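Long-range contact in PspGI restriction endonuclease (Pyrococcus sp. GI-H, PDB 3BM3), which probably cleaves double-stranded DNA at a specific recognition sequence as a type II restriction endonuclease: residues Thr14-Ile28 with Arg99-Leu111. The protein carries 2 engineered substitutions. Numbering follows the deposited sequence.
With nucleotides of chain B; nucleotides of chain A.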
loop_
_atom_site.group_PDB
_atom_site.type_symbol
_atom_site.label_atom_id
_atom_site.label_comp_id
_atom_site.label_asym_id
_atom_site.label_seq_id
_atom_site.Cartn_x
_atom_site.Cartn_y
_atom_site.Cartn_z
ATOM N N THR C 14 3.280 22.588 -5.561
ATOM C CA THR C 14 3.634 22.163 -4.239
ATOM C C THR C 14 5.055 22.537 -3.873
ATOM O O THR C 14 5.436 22.493 -2.687
ATOM C CB THR C 14 3.453 20.637 -4.087
ATOM O OG1 THR C 14 4.275 19.993 -5.064
ATOM C CG2 THR C 14 1.989 20.217 -4.297
ATOM N N GLN C 15 5.859 22.881 -4.874
ATOM C CA GLN C 15 7.239 23.344 -4.600
ATOM C C GLN C 15 7.274 24.719 -3.956
ATOM O O GLN C 15 8.333 25.151 -3.482
ATOM C CB GLN C 15 8.091 23.320 -5.841
ATOM C CG GLN C 15 8.330 21.934 -6.330
ATOM C CD GLN C 15 9.039 21.900 -7.664
ATOM O OE1 GLN C 15 8.997 22.850 -8.449
ATOM N NE2 GLN C 15 9.641 20.765 -7.955
ATOM N N ASN C 16 6.127 25.393 -3.958
ATOM C CA ASN C 16 5.921 26.643 -3.244
ATOM C C ASN C 16 5.475 26.494 -1.797
ATOM O O ASN C 16 5.398 27.488 -1.057
ATOM C CB ASN C 16 4.886 27.479 -3.973
ATOM C CG ASN C 16 5.436 28.056 -5.252
ATOM O OD1 ASN C 16 6.304 28.911 -5.208
ATOM N ND2 ASN C 16 5.012 27.525 -6.379
ATOM N N ILE C 17 5.175 25.270 -1.397
ATOM C CA ILE C 17 4.751 24.996 -0.042
ATOM C C ILE C 17 5.968 24.595 0.776
ATOM O O ILE C 17 6.673 23.652 0.421
ATOM C CB ILE C 17 3.688 23.870 0.060
ATOM C CG1 ILE C 17 2.445 24.206 -0.786
ATOM C CG2 ILE C 17 3.354 23.666 1.524
ATOM C CD1 ILE C 17 1.432 23.149 -0.839
ATOM N N PRO C 18 6.221 25.300 1.879
ATOM C CA PRO C 18 7.366 24.975 2.703
ATOM C C PRO C 18 7.429 23.495 3.071
ATOM O O PRO C 18 6.384 22.848 3.195
ATOM C CB PRO C 18 7.127 25.826 3.943
ATOM C CG PRO C 18 6.460 27.039 3.400
ATOM C CD PRO C 18 5.525 26.501 2.371
ATOM N N PRO C 19 8.639 22.950 3.177
ATOM C CA PRO C 19 8.715 21.508 3.446
ATOM C C PRO C 19 8.170 21.124 4.811
ATOM O O PRO C 19 8.079 21.945 5.717
ATOM C CB PRO C 19 10.196 21.201 3.365
ATOM C CG PRO C 19 10.882 22.499 3.478
ATOM C CD PRO C 19 9.966 23.553 3.008
ATOM N N THR C 20 7.791 19.867 4.929
ATOM C CA THR C 20 7.152 19.376 6.133
ATOM C C THR C 20 7.994 19.661 7.379
ATOM O O THR C 20 7.447 20.047 8.398
ATOM C CB THR C 20 6.864 17.868 6.027
ATOM O OG1 THR C 20 6.032 17.649 4.907
ATOM C CG2 THR C 20 6.156 17.342 7.258
ATOM N N ASN C 21 9.298 19.476 7.290
ATOM C CA ASN C 21 10.162 19.728 8.453
ATOM C C ASN C 21 9.975 21.157 8.956
ATOM O O ASN C 21 9.841 21.396 10.164
ATOM C CB ASN C 21 11.629 19.391 8.140
ATOM C CG ASN C 21 12.270 20.314 7.101
ATOM O OD1 ASN C 21 11.658 20.729 6.120
ATOM N ND2 ASN C 21 13.532 20.625 7.321
ATOM N N GLU C 22 9.918 22.114 8.029
ATOM C CA GLU C 22 9.729 23.512 8.402
ATOM C C GLU C 22 8.367 23.757 9.023
ATOM O O GLU C 22 8.246 24.489 10.012
ATOM C CB GLU C 22 9.964 24.428 7.192
ATOM C CG GLU C 22 11.404 24.343 6.713
ATOM C CD GLU C 22 11.743 25.220 5.531
ATOM O OE1 GLU C 22 10.933 26.112 5.164
ATOM O OE2 GLU C 22 12.856 25.007 4.976
ATOM N N ILE C 23 7.347 23.120 8.459
ATOM C CA ILE C 23 6.005 23.261 8.960
ATOM C C ILE C 23 5.896 22.650 10.344
ATOM O O ILE C 23 5.260 23.221 11.214
ATOM C CB ILE C 23 4.987 22.638 7.997
ATOM C CG1 ILE C 23 4.997 23.424 6.663
ATOM C CG2 ILE C 23 3.617 22.627 8.615
ATOM C CD1 ILE C 23 4.030 22.891 5.614
ATOM N N ILE C 24 6.537 21.501 10.545
ATOM C CA ILE C 24 6.529 20.845 11.850
ATOM C C ILE C 24 7.209 21.759 12.877
ATOM O O ILE C 24 6.722 21.934 14.021
ATOM C CB ILE C 24 7.211 19.464 11.781
ATOM C CG1 ILE C 24 6.321 18.460 11.014
ATOM C CG2 ILE C 24 7.506 18.881 13.207
ATOM C CD1 ILE C 24 5.133 17.977 11.786
ATOM N N GLU C 25 8.327 22.359 12.476
ATOM C CA GLU C 25 9.024 23.300 13.392
ATOM C C GLU C 25 8.131 24.482 13.719
ATOM O O GLU C 25 8.065 24.906 14.871
ATOM C CB GLU C 25 10.367 23.758 12.840
ATOM C CG GLU C 25 11.453 22.665 12.754
ATOM C CD GLU C 25 11.755 21.967 14.103
ATOM O OE1 GLU C 25 11.653 22.613 15.175
ATOM O OE2 GLU C 25 12.098 20.761 14.082
ATOM N N GLU C 26 7.424 25.000 12.718
ATOM C CA GLU C 26 6.487 26.089 12.933
ATOM C C GLU C 26 5.411 25.686 13.938
ATOM O O GLU C 26 5.083 26.449 14.866
ATOM C CB GLU C 26 5.841 26.489 11.626
ATOM C CG GLU C 26 4.953 27.671 11.738
ATOM C CD GLU C 26 4.645 28.279 10.383
ATOM O OE1 GLU C 26 5.148 27.758 9.331
ATOM O OE2 GLU C 26 3.896 29.283 10.402
ATOM N N ALA C 27 4.877 24.487 13.747
ATOM C CA ALA C 27 3.850 23.934 14.622
ATOM C C ALA C 27 4.397 23.758 16.034
ATOM O O ALA C 27 3.700 24.041 16.988
ATOM C CB ALA C 27 3.344 22.599 14.104
ATOM N N ILE C 28 5.611 23.220 16.137
ATOM C CA ILE C 28 6.261 23.032 17.445
ATOM C C ILE C 28 6.317 24.359 18.203
ATOM O O ILE C 28 6.008 24.424 19.413
ATOM C CB ILE C 28 7.656 22.434 17.287
ATOM C CG1 ILE C 28 7.540 20.938 16.974
ATOM C CG2 ILE C 28 8.510 22.707 18.536
ATOM C CD1 ILE C 28 8.800 20.289 16.491
ATOM N N ARG C 99 3.328 14.103 2.461
ATOM C CA ARG C 99 3.580 14.951 3.637
ATOM C C ARG C 99 2.959 14.470 4.924
ATOM O O ARG C 99 3.554 14.590 5.979
ATOM C CB ARG C 99 3.114 16.376 3.374
ATOM C CG ARG C 99 3.915 17.066 2.294
ATOM C CD ARG C 99 3.241 18.384 1.943
ATOM N NE ARG C 99 4.066 19.195 1.065
ATOM C CZ ARG C 99 4.793 20.247 1.438
ATOM N NH1 ARG C 99 4.816 20.646 2.694
ATOM N NH2 ARG C 99 5.517 20.909 0.544
ATOM N N GLY C 100 1.775 13.883 4.845
ATOM C CA GLY C 100 1.128 13.402 6.024
ATOM C C GLY C 100 1.981 12.260 6.572
ATOM O O GLY C 100 2.154 12.155 7.786
ATOM N N GLY C 101 2.506 11.411 5.697
ATOM C CA GLY C 101 3.398 10.337 6.176
ATOM C C GLY C 101 4.665 10.907 6.750
ATOM O O GLY C 101 5.115 10.543 7.857
ATOM N N LYS C 102 5.260 11.831 6.028
ATOM C CA LYS C 102 6.520 12.407 6.489
ATOM C C LYS C 102 6.314 13.116 7.821
ATOM O O LYS C 102 7.160 13.039 8.717
ATOM C CB LYS C 102 7.102 13.340 5.434
ATOM C CG LYS C 102 8.418 14.012 5.857
ATOM C CD LYS C 102 9.581 13.050 5.929
ATOM C CE LYS C 102 10.941 13.760 5.757
ATOM N NZ LYS C 102 10.954 14.783 4.688
ATOM N N ALA C 103 5.215 13.841 7.954
ATOM C CA ALA C 103 4.948 14.595 9.179
ATOM C C ALA C 103 4.942 13.660 10.388
ATOM O O ALA C 103 5.572 13.946 11.427
ATOM C CB ALA C 103 3.629 15.350 9.067
ATOM N N PHE C 104 4.302 12.505 10.239
ATOM C CA PHE C 104 4.213 11.572 11.341
ATOM C C PHE C 104 5.603 11.027 11.718
ATOM O O PHE C 104 5.978 10.990 12.880
ATOM C CB PHE C 104 3.229 10.463 11.028
ATOM C CG PHE C 104 3.061 9.491 12.128
ATOM C CD1 PHE C 104 2.771 9.933 13.409
ATOM C CD2 PHE C 104 3.204 8.146 11.902
ATOM C CE1 PHE C 104 2.598 9.004 14.447
ATOM C CE2 PHE C 104 3.029 7.224 12.952
ATOM C CZ PHE C 104 2.738 7.682 14.219
ATOM N N GLU C 105 6.412 10.757 10.702
ATOM C CA GLU C 105 7.744 10.252 10.902
ATOM C C GLU C 105 8.597 11.304 11.580
ATOM O O GLU C 105 9.336 11.012 12.515
ATOM C CB GLU C 105 8.324 9.781 9.574
ATOM C CG GLU C 105 7.490 8.574 9.092
ATOM C CD GLU C 105 7.865 7.920 7.763
ATOM O OE1 GLU C 105 9.075 7.745 7.487
ATOM O OE2 GLU C 105 6.913 7.483 7.051
ATOM N N ILE C 106 8.453 12.563 11.167
ATOM C CA ILE C 106 9.192 13.629 11.851
ATOM C C ILE C 106 8.810 13.786 13.319
ATOM O O ILE C 106 9.666 13.894 14.194
ATOM C CB ILE C 106 9.040 14.962 11.138
ATOM C CG1 ILE C 106 9.702 14.856 9.757
ATOM C CG2 ILE C 106 9.638 16.077 12.001
ATOM C CD1 ILE C 106 9.386 15.992 8.794
ATOM N N ILE C 107 7.511 13.795 13.563
ATOM C CA ILE C 107 6.983 13.866 14.903
ATOM C C ILE C 107 7.548 12.732 15.753
ATOM O O ILE C 107 8.010 12.953 16.866
ATOM C CB ILE C 107 5.461 13.841 14.820
ATOM C CG1 ILE C 107 5.002 15.175 14.193
ATOM C CG2 ILE C 107 4.868 13.626 16.191
ATOM C CD1 ILE C 107 3.497 15.190 13.864
ATOM N N PHE C 108 7.571 11.527 15.195
ATOM C CA PHE C 108 8.120 10.379 15.876
ATOM C C PHE C 108 9.571 10.658 16.279
ATOM O O PHE C 108 9.954 10.369 17.425
ATOM C CB PHE C 108 8.012 9.135 14.997
ATOM C CG PHE C 108 8.215 7.856 15.744
ATOM C CD1 PHE C 108 7.168 7.297 16.457
ATOM C CD2 PHE C 108 9.452 7.199 15.737
ATOM C CE1 PHE C 108 7.357 6.112 17.158
ATOM C CE2 PHE C 108 9.620 6.010 16.423
ATOM C CZ PHE C 108 8.564 5.483 17.116
ATOM N N THR C 109 10.372 11.232 15.375
ATOM C CA THR C 109 11.769 11.541 15.693
ATOM C C THR C 109 11.903 12.547 16.825
ATOM O O THR C 109 12.818 12.479 17.616
ATOM C CB THR C 109 12.593 12.013 14.467
ATOM O OG1 THR C 109 12.188 13.319 14.065
ATOM C CG2 THR C 109 12.373 11.089 13.323
ATOM N N LYS C 110 10.998 13.507 16.867
ATOM C CA LYS C 110 11.028 14.508 17.915
ATOM C C LYS C 110 10.864 13.845 19.263
ATOM O O LYS C 110 11.511 14.241 20.256
ATOM C CB LYS C 110 9.916 15.520 17.669
ATOM C CG LYS C 110 10.079 16.298 16.394
ATOM C CD LYS C 110 11.472 16.953 16.284
ATOM C CE LYS C 110 11.585 17.864 15.081
ATOM N NZ LYS C 110 13.030 18.212 14.776
ATOM N N LEU C 111 9.968 12.860 19.299
ATOM C CA LEU C 111 9.749 12.069 20.527
ATOM C C LEU C 111 10.959 11.207 20.850
ATOM O O LEU C 111 11.425 11.198 21.971
ATOM C CB LEU C 111 8.501 11.225 20.427
ATOM C CG LEU C 111 7.214 12.068 20.480
ATOM C CD1 LEU C 111 6.022 11.341 19.862
ATOM C CD2 LEU C 111 6.912 12.475 21.928
ATOM P P DT B 11 5.560 18.152 -2.445
ATOM O OP1 DT B 11 4.886 18.968 -1.422
ATOM O OP2 DT B 11 6.282 18.807 -3.562
ATOM O "O5'" DT B 11 6.569 17.161 -1.713
ATOM C "C5'" DT B 11 6.144 16.413 -0.579
ATOM C "C4'" DT B 11 7.115 15.286 -0.320
ATOM O "O4'" DT B 11 7.096 14.361 -1.418
ATOM C "C3'" DT B 11 8.571 15.724 -0.234
ATOM O "O3'" DT B 11 8.845 16.177 1.096
ATOM C "C2'" DT B 11 9.333 14.470 -0.637
ATOM C "C1'" DT B 11 8.284 13.593 -1.329
ATOM N N1 DT B 11 8.624 13.121 -2.679
ATOM C C2 DT B 11 8.789 11.768 -2.841
ATOM O O2 DT B 11 8.704 10.976 -1.916
ATOM N N3 DT B 11 9.058 11.372 -4.124
ATOM C C4 DT B 11 9.190 12.178 -5.236
ATOM O O4 DT B 11 9.420 11.674 -6.332
ATOM C C5 DT B 11 9.032 13.597 -4.989
ATOM C C7 DT B 11 9.180 14.551 -6.130
ATOM C C6 DT B 11 8.759 13.992 -3.739
ATOM P P DA A 6 -3.189 9.323 5.302
ATOM O OP1 DA A 6 -2.816 8.511 6.494
ATOM O OP2 DA A 6 -4.587 9.816 5.168
ATOM O "O5'" DA A 6 -2.173 10.546 5.263
ATOM C "C5'" DA A 6 -2.410 11.646 4.399
ATOM C "C4'" DA A 6 -3.224 12.681 5.129
ATOM O "O4'" DA A 6 -2.423 13.362 6.125
ATOM C "C3'" DA A 6 -3.802 13.773 4.230
ATOM O "O3'" DA A 6 -5.191 13.881 4.513
ATOM C "C2'" DA A 6 -3.059 15.027 4.658
ATOM C "C1'" DA A 6 -2.789 14.727 6.113
ATOM N N9 DA A 6 -1.710 15.496 6.733
ATOM C C8 DA A 6 -1.396 15.504 8.067
ATOM N N7 DA A 6 -0.397 16.293 8.371
ATOM C C5 DA A 6 -0.021 16.840 7.154
ATOM C C6 DA A 6 0.980 17.761 6.808
ATOM N N6 DA A 6 1.818 18.307 7.694
ATOM N N1 DA A 6 1.090 18.108 5.509
ATOM C C2 DA A 6 0.245 17.559 4.626
ATOM N N3 DA A 6 -0.736 16.682 4.830
ATOM C C4 DA A 6 -0.820 16.358 6.133
ATOM P P DC A 5 2.275 6.572 5.481
ATOM O OP1 DC A 5 2.080 7.087 6.847
ATOM O OP2 DC A 5 2.490 5.119 5.252
ATOM O "O5'" DC A 5 1.021 7.026 4.613
ATOM C "C5'" DC A 5 0.658 8.396 4.567
ATOM C "C4'" DC A 5 -0.480 8.581 3.593
ATOM O "O4'" DC A 5 -0.005 8.176 2.297
ATOM C "C3'" DC A 5 -1.695 7.710 3.909
ATOM O "O3'" DC A 5 -2.861 8.518 3.965
ATOM C "C2'" DC A 5 -1.782 6.726 2.757
ATOM C "C1'" DC A 5 -0.988 7.390 1.651
ATOM N N1 DC A 5 -0.298 6.422 0.796
ATOM C C2 DC A 5 -0.416 6.538 -0.585
ATOM O O2 DC A 5 -1.027 7.513 -1.050
ATOM N N3 DC A 5 0.146 5.598 -1.379
ATOM C C4 DC A 5 0.826 4.583 -0.831
ATOM N N4 DC A 5 1.336 3.656 -1.644
ATOM C C5 DC A 5 1.004 4.473 0.576
ATOM C C6 DC A 5 0.432 5.402 1.345
HETATM O O HOH W 1 3.819 19.285 5.138
HETATM O O HOH W 2 10.445 17.929 5.240
#
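The Arg99 guanidinium lies with Ile17 CG2 over one face, while its edges meet the Pro18 carbonyl, water 1 and phosphate oxygen OP1 of DT11 of chain B. The example illustrates how a helix-helix packing in a PDDEXK-clan nuclease can be combined with DNA binding: the helical segments 20-28 and 99-111 cross at -55°, and beside them Arg99 ties the loop leading into helix 20-28 to the phosphate. Arg99 NH1 gives Pro18 O a nearly straight bond of 2.7 Å, in the guanidinium plane; Arg99 NH2 reaches Ile17 O at 3.0 Å from above the carbonyl plane. OP1 of DT11 accepts from both Arg99 NE (2.6 Å) and NH2, and Thr14 OG1 bonds the second phosphate oxygen, OP2. These bonds fix the group's rotation, and the phosphate probably stabilises its positive charge. Farther along, Thr20 is a knob among Arg99, Lys102, Ala103 and Ile106, its CG2 3.7 Å from Ala103 CB. Ala103 CB also approaches N6 of DA6 of chain A. Ile24 divides its branches, CG2 against Ile106 and CD1, turned by a chi2 of -75°, against Ile107. At the exposed margin, a salt bridge joins Lys110 NZ to Glu25 OE2 at 2.8 Å, nearly along the carboxylate C-O axis.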